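Long-range contact in nucleocapsid (Crimean-congo hemorrhagic fever virus, PDB 4AKL), which probably binds single- and double-stranded RNA, takes part in packaging the viral genome, and cleaves double-stranded DNA without sequence specificity: residues Phe124-Arg134 with Pro465-Lys473. Sequence-based numbering, arbitrary orientation.
Sequences FNYQQAALKWR and PFQNAYNVK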
loop_
_atom_site.group_PDB
_atom_site.type_symbol
_atom_site.label_atom_id
_atom_site.label_comp_id
_atom_site.label_asym_id
_atom_site.label_seq_id
_atom_site.Cartn_x
_atom_site.Cartn_y
_atom_site.Cartn_z
ATOM N N PHE A 124 5.308 1.033 9.949
ATOM C CA PHE A 124 4.609 2.275 10.325
ATOM C C PHE A 124 5.300 3.496 9.797
ATOM O O PHE A 124 4.634 4.381 9.271
ATOM C CB PHE A 124 4.450 2.405 11.832
ATOM C CG PHE A 124 3.425 1.483 12.424
ATOM C CD1 PHE A 124 2.382 0.935 11.663
ATOM C CD2 PHE A 124 3.483 1.181 13.761
ATOM C CE1 PHE A 124 1.441 0.093 12.263
ATOM C CE2 PHE A 124 2.538 0.343 14.341
ATOM C CZ PHE A 124 1.520 -0.195 13.576
ATOM N N ASN A 125 6.644 3.536 9.905
ATOM C CA ASN A 125 7.425 4.643 9.413
ATOM C C ASN A 125 7.231 4.851 7.905
ATOM O O ASN A 125 7.131 5.992 7.439
ATOM C CB ASN A 125 8.907 4.430 9.764
ATOM C CG ASN A 125 9.817 5.578 9.286
ATOM O OD1 ASN A 125 10.032 5.771 8.082
ATOM N ND2 ASN A 125 10.367 6.325 10.234
ATOM N N TYR A 126 7.160 3.747 7.143
ATOM C CA TYR A 126 6.990 3.854 5.715
ATOM C C TYR A 126 5.606 4.458 5.400
ATOM O O TYR A 126 5.484 5.279 4.538
ATOM C CB TYR A 126 7.137 2.450 5.048
ATOM C CG TYR A 126 6.538 2.352 3.667
ATOM C CD1 TYR A 126 5.225 2.041 3.497
ATOM C CD2 TYR A 126 7.293 2.586 2.541
ATOM C CE1 TYR A 126 4.656 1.936 2.208
ATOM C CE2 TYR A 126 6.734 2.501 1.227
ATOM C CZ TYR A 126 5.409 2.178 1.078
ATOM O OH TYR A 126 4.792 2.051 -0.188
ATOM N N GLN A 127 4.562 4.020 6.096
ATOM C CA GLN A 127 3.214 4.548 5.831
ATOM C C GLN A 127 3.158 6.026 6.136
ATOM O O GLN A 127 2.626 6.809 5.340
ATOM C CB GLN A 127 2.134 3.784 6.612
ATOM C CG GLN A 127 2.048 2.264 6.242
ATOM C CD GLN A 127 1.589 1.960 4.805
ATOM O OE1 GLN A 127 0.976 2.798 4.114
ATOM N NE2 GLN A 127 1.887 0.738 4.351
ATOM N N GLN A 128 3.752 6.431 7.250
ATOM C CA GLN A 128 3.748 7.860 7.621
ATOM C C GLN A 128 4.571 8.656 6.637
ATOM O O GLN A 128 4.197 9.804 6.280
ATOM C CB GLN A 128 4.268 8.064 9.076
ATOM C CG GLN A 128 3.402 7.368 10.145
ATOM C CD GLN A 128 1.834 7.563 9.920
ATOM O OE1 GLN A 128 1.063 6.583 9.704
ATOM N NE2 GLN A 128 1.403 8.813 9.936
ATOM N N ALA A 129 5.695 8.066 6.196
ATOM C CA ALA A 129 6.531 8.718 5.211
ATOM C C ALA A 129 5.789 8.960 3.873
ATOM O O ALA A 129 5.973 9.985 3.249
ATOM C CB ALA A 129 7.833 7.956 4.992
ATOM N N ALA A 130 4.968 8.011 3.475
ATOM C CA ALA A 130 4.196 8.100 2.231
ATOM C C ALA A 130 3.169 9.220 2.290
ATOM O O ALA A 130 2.973 9.933 1.331
ATOM C CB ALA A 130 3.513 6.773 1.921
ATOM N N LEU A 131 2.516 9.356 3.408
ATOM C CA LEU A 131 1.566 10.447 3.567
ATOM C C LEU A 131 2.306 11.807 3.596
ATOM O O LEU A 131 1.874 12.766 2.949
ATOM C CB LEU A 131 0.716 10.241 4.789
ATOM C CG LEU A 131 -0.221 9.028 4.753
ATOM C CD1 LEU A 131 -0.754 8.686 6.238
ATOM C CD2 LEU A 131 -1.417 9.173 3.745
ATOM N N LYS A 132 3.423 11.868 4.307
ATOM C CA LYS A 132 4.232 13.080 4.328
ATOM C C LYS A 132 4.706 13.512 2.930
ATOM O O LYS A 132 4.578 14.691 2.571
ATOM C CB LYS A 132 5.436 12.909 5.250
ATOM C CG LYS A 132 6.280 14.219 5.455
ATOM C CD LYS A 132 7.251 14.079 6.643
ATOM C CE LYS A 132 8.380 15.162 6.614
ATOM N NZ LYS A 132 7.823 16.488 6.385
ATOM N N TRP A 133 5.245 12.557 2.162
ATOM C CA TRP A 133 5.693 12.795 0.830
ATOM C C TRP A 133 4.560 13.402 0.019
ATOM O O TRP A 133 4.773 14.427 -0.630
ATOM C CB TRP A 133 6.159 11.483 0.221
ATOM C CG TRP A 133 6.626 11.496 -1.175
ATOM C CD1 TRP A 133 7.917 11.652 -1.627
ATOM C CD2 TRP A 133 5.826 11.304 -2.321
ATOM N NE1 TRP A 133 7.967 11.577 -3.000
ATOM C CE2 TRP A 133 6.692 11.361 -3.461
ATOM C CE3 TRP A 133 4.468 11.085 -2.518
ATOM C CZ2 TRP A 133 6.218 11.194 -4.783
ATOM C CZ3 TRP A 133 3.988 10.922 -3.848
ATOM C CH2 TRP A 133 4.882 10.984 -4.950
ATOM N N ARG A 134 3.373 12.778 0.059
ATOM C CA ARG A 134 2.211 13.280 -0.655
ATOM C C ARG A 134 1.842 14.744 -0.256
ATOM O O ARG A 134 1.651 15.581 -1.114
ATOM C CB ARG A 134 1.008 12.374 -0.437
ATOM C CG ARG A 134 1.128 11.065 -1.130
ATOM C CD ARG A 134 0.134 10.088 -0.681
ATOM N NE ARG A 134 0.123 8.899 -1.601
ATOM C CZ ARG A 134 -0.770 8.646 -2.560
ATOM N NH1 ARG A 134 -1.801 9.463 -2.805
ATOM N NH2 ARG A 134 -0.657 7.528 -3.277
ATOM N N PRO A 465 -5.243 3.952 -9.234
ATOM C CA PRO A 465 -3.971 3.473 -8.707
ATOM C C PRO A 465 -3.188 4.482 -7.862
ATOM O O PRO A 465 -2.279 4.061 -7.147
ATOM C CB PRO A 465 -3.156 3.093 -9.966
ATOM C CG PRO A 465 -3.792 3.749 -11.079
ATOM C CD PRO A 465 -5.246 3.992 -10.706
ATOM N N PHE A 466 -3.550 5.795 -7.947
ATOM C CA PHE A 466 -2.825 6.853 -7.259
ATOM C C PHE A 466 -3.386 7.252 -5.903
ATOM O O PHE A 466 -2.887 8.171 -5.310
ATOM C CB PHE A 466 -2.690 8.058 -8.180
ATOM C CG PHE A 466 -1.985 7.698 -9.427
ATOM C CD1 PHE A 466 -0.620 7.575 -9.433
ATOM C CD2 PHE A 466 -2.690 7.433 -10.590
ATOM C CE1 PHE A 466 0.083 7.173 -10.628
ATOM C CE2 PHE A 466 -2.007 7.042 -11.752
ATOM C CZ PHE A 466 -0.601 6.921 -11.758
ATOM N N GLN A 467 -4.392 6.536 -5.440
ATOM C CA GLN A 467 -4.923 6.680 -4.100
ATOM C C GLN A 467 -4.140 5.877 -3.103
ATOM O O GLN A 467 -3.696 4.807 -3.407
ATOM C CB GLN A 467 -6.404 6.247 -4.048
ATOM C CG GLN A 467 -7.319 7.299 -4.555
ATOM C CD GLN A 467 -8.671 6.789 -5.002
ATOM O OE1 GLN A 467 -8.873 5.576 -5.255
ATOM N NE2 GLN A 467 -9.613 7.717 -5.129
ATOM N N ASN A 468 -3.958 6.415 -1.915
ATOM C CA ASN A 468 -3.348 5.711 -0.779
ATOM C C ASN A 468 -4.505 5.322 0.081
ATOM O O ASN A 468 -5.385 6.176 0.384
ATOM C CB ASN A 468 -2.341 6.617 -0.070
ATOM C CG ASN A 468 -1.906 6.102 1.338
ATOM O OD1 ASN A 468 -2.739 5.825 2.229
ATOM N ND2 ASN A 468 -0.603 6.017 1.537
ATOM N N ALA A 469 -4.548 4.058 0.500
ATOM C CA ALA A 469 -5.706 3.569 1.279
ATOM C C ALA A 469 -5.322 3.105 2.682
ATOM O O ALA A 469 -6.101 2.362 3.325
ATOM C CB ALA A 469 -6.446 2.444 0.504
ATOM N N TYR A 470 -4.160 3.552 3.168
ATOM C CA TYR A 470 -3.691 3.156 4.485
ATOM C C TYR A 470 -4.709 3.466 5.594
ATOM O O TYR A 470 -4.921 2.597 6.412
ATOM C CB TYR A 470 -2.320 3.777 4.854
ATOM C CG TYR A 470 -1.856 3.364 6.262
ATOM C CD1 TYR A 470 -1.693 2.029 6.574
ATOM C CD2 TYR A 470 -1.583 4.300 7.268
ATOM C CE1 TYR A 470 -1.289 1.618 7.811
ATOM C CE2 TYR A 470 -1.154 3.880 8.537
ATOM C CZ TYR A 470 -1.017 2.528 8.785
ATOM O OH TYR A 470 -0.611 2.025 9.991
ATOM N N ASN A 471 -5.330 4.664 5.601
ATOM C CA ASN A 471 -6.331 5.072 6.658
ATOM C C ASN A 471 -7.792 4.693 6.418
ATOM O O ASN A 471 -8.667 5.252 7.019
ATOM C CB ASN A 471 -6.266 6.603 6.919
ATOM C CG ASN A 471 -4.979 7.015 7.509
ATOM O OD1 ASN A 471 -4.529 6.419 8.492
ATOM N ND2 ASN A 471 -4.354 8.036 6.936
ATOM N N VAL A 472 -8.036 3.762 5.508
ATOM C CA VAL A 472 -9.359 3.182 5.287
ATOM C C VAL A 472 -9.533 2.134 6.410
ATOM O O VAL A 472 -8.615 1.337 6.680
ATOM C CB VAL A 472 -9.511 2.594 3.833
ATOM C CG1 VAL A 472 -10.669 1.708 3.735
ATOM C CG2 VAL A 472 -9.656 3.707 2.839
ATOM N N LYS A 473 -10.707 2.159 7.049
ATOM C CA LYS A 473 -11.006 1.344 8.218
ATOM C C LYS A 473 -12.008 0.249 7.875
ATOM O O LYS A 473 -12.964 0.467 7.098
ATOM C CB LYS A 473 -11.509 2.216 9.430
ATOM C CG LYS A 473 -11.672 3.723 9.094
ATOM C CD LYS A 473 -12.088 4.659 10.221
ATOM C CE LYS A 473 -12.061 6.157 9.718
ATOM N NZ LYS A 473 -10.728 6.509 9.020
HETATM O O HOH W 1 0.303 5.585 4.009
#
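Residues 465-473, an irregular loop from the C-terminal part of the nairovirus nucleocapsid, run beside helix 120-136, with Q127 and Y470 nearest in backbone, 7.2 Å between their CA atoms. The loop bends through an Asx turn, N468 OD1 accepting from Y470 N at 2.8 Å, and a type I beta turn from A469 to V472. How a helix can hold such a coil is seen first at Y470, where the bent Q127 chain packs over one ring face: Q127 CG makes a CH-pi contact 3.8 Å from the Y470 centroid, and the Q127 amide plane is tilted only 18° from that of the ring. Y470 CG is anti to the backbone N (chi1 179°), and its OH abuts the F124 ring. A water gives hydrogens to Q127 O and OE1 and accepts from N468 ND2, while Q127 NE2 bonds G301 O. L131 CD2 meets the N468 amide, and CD1 meets N471 ND2. The extended R134 chain reaches N468, whose CB packs over one guanidinium face, and D305 forms a salt bridge with NE. Both terminal nitrogens donate hydrogen bonds to F466 O, in the guanidinium plane, 3.0 Å from R134 NH1 and 3.1 Å from NH2.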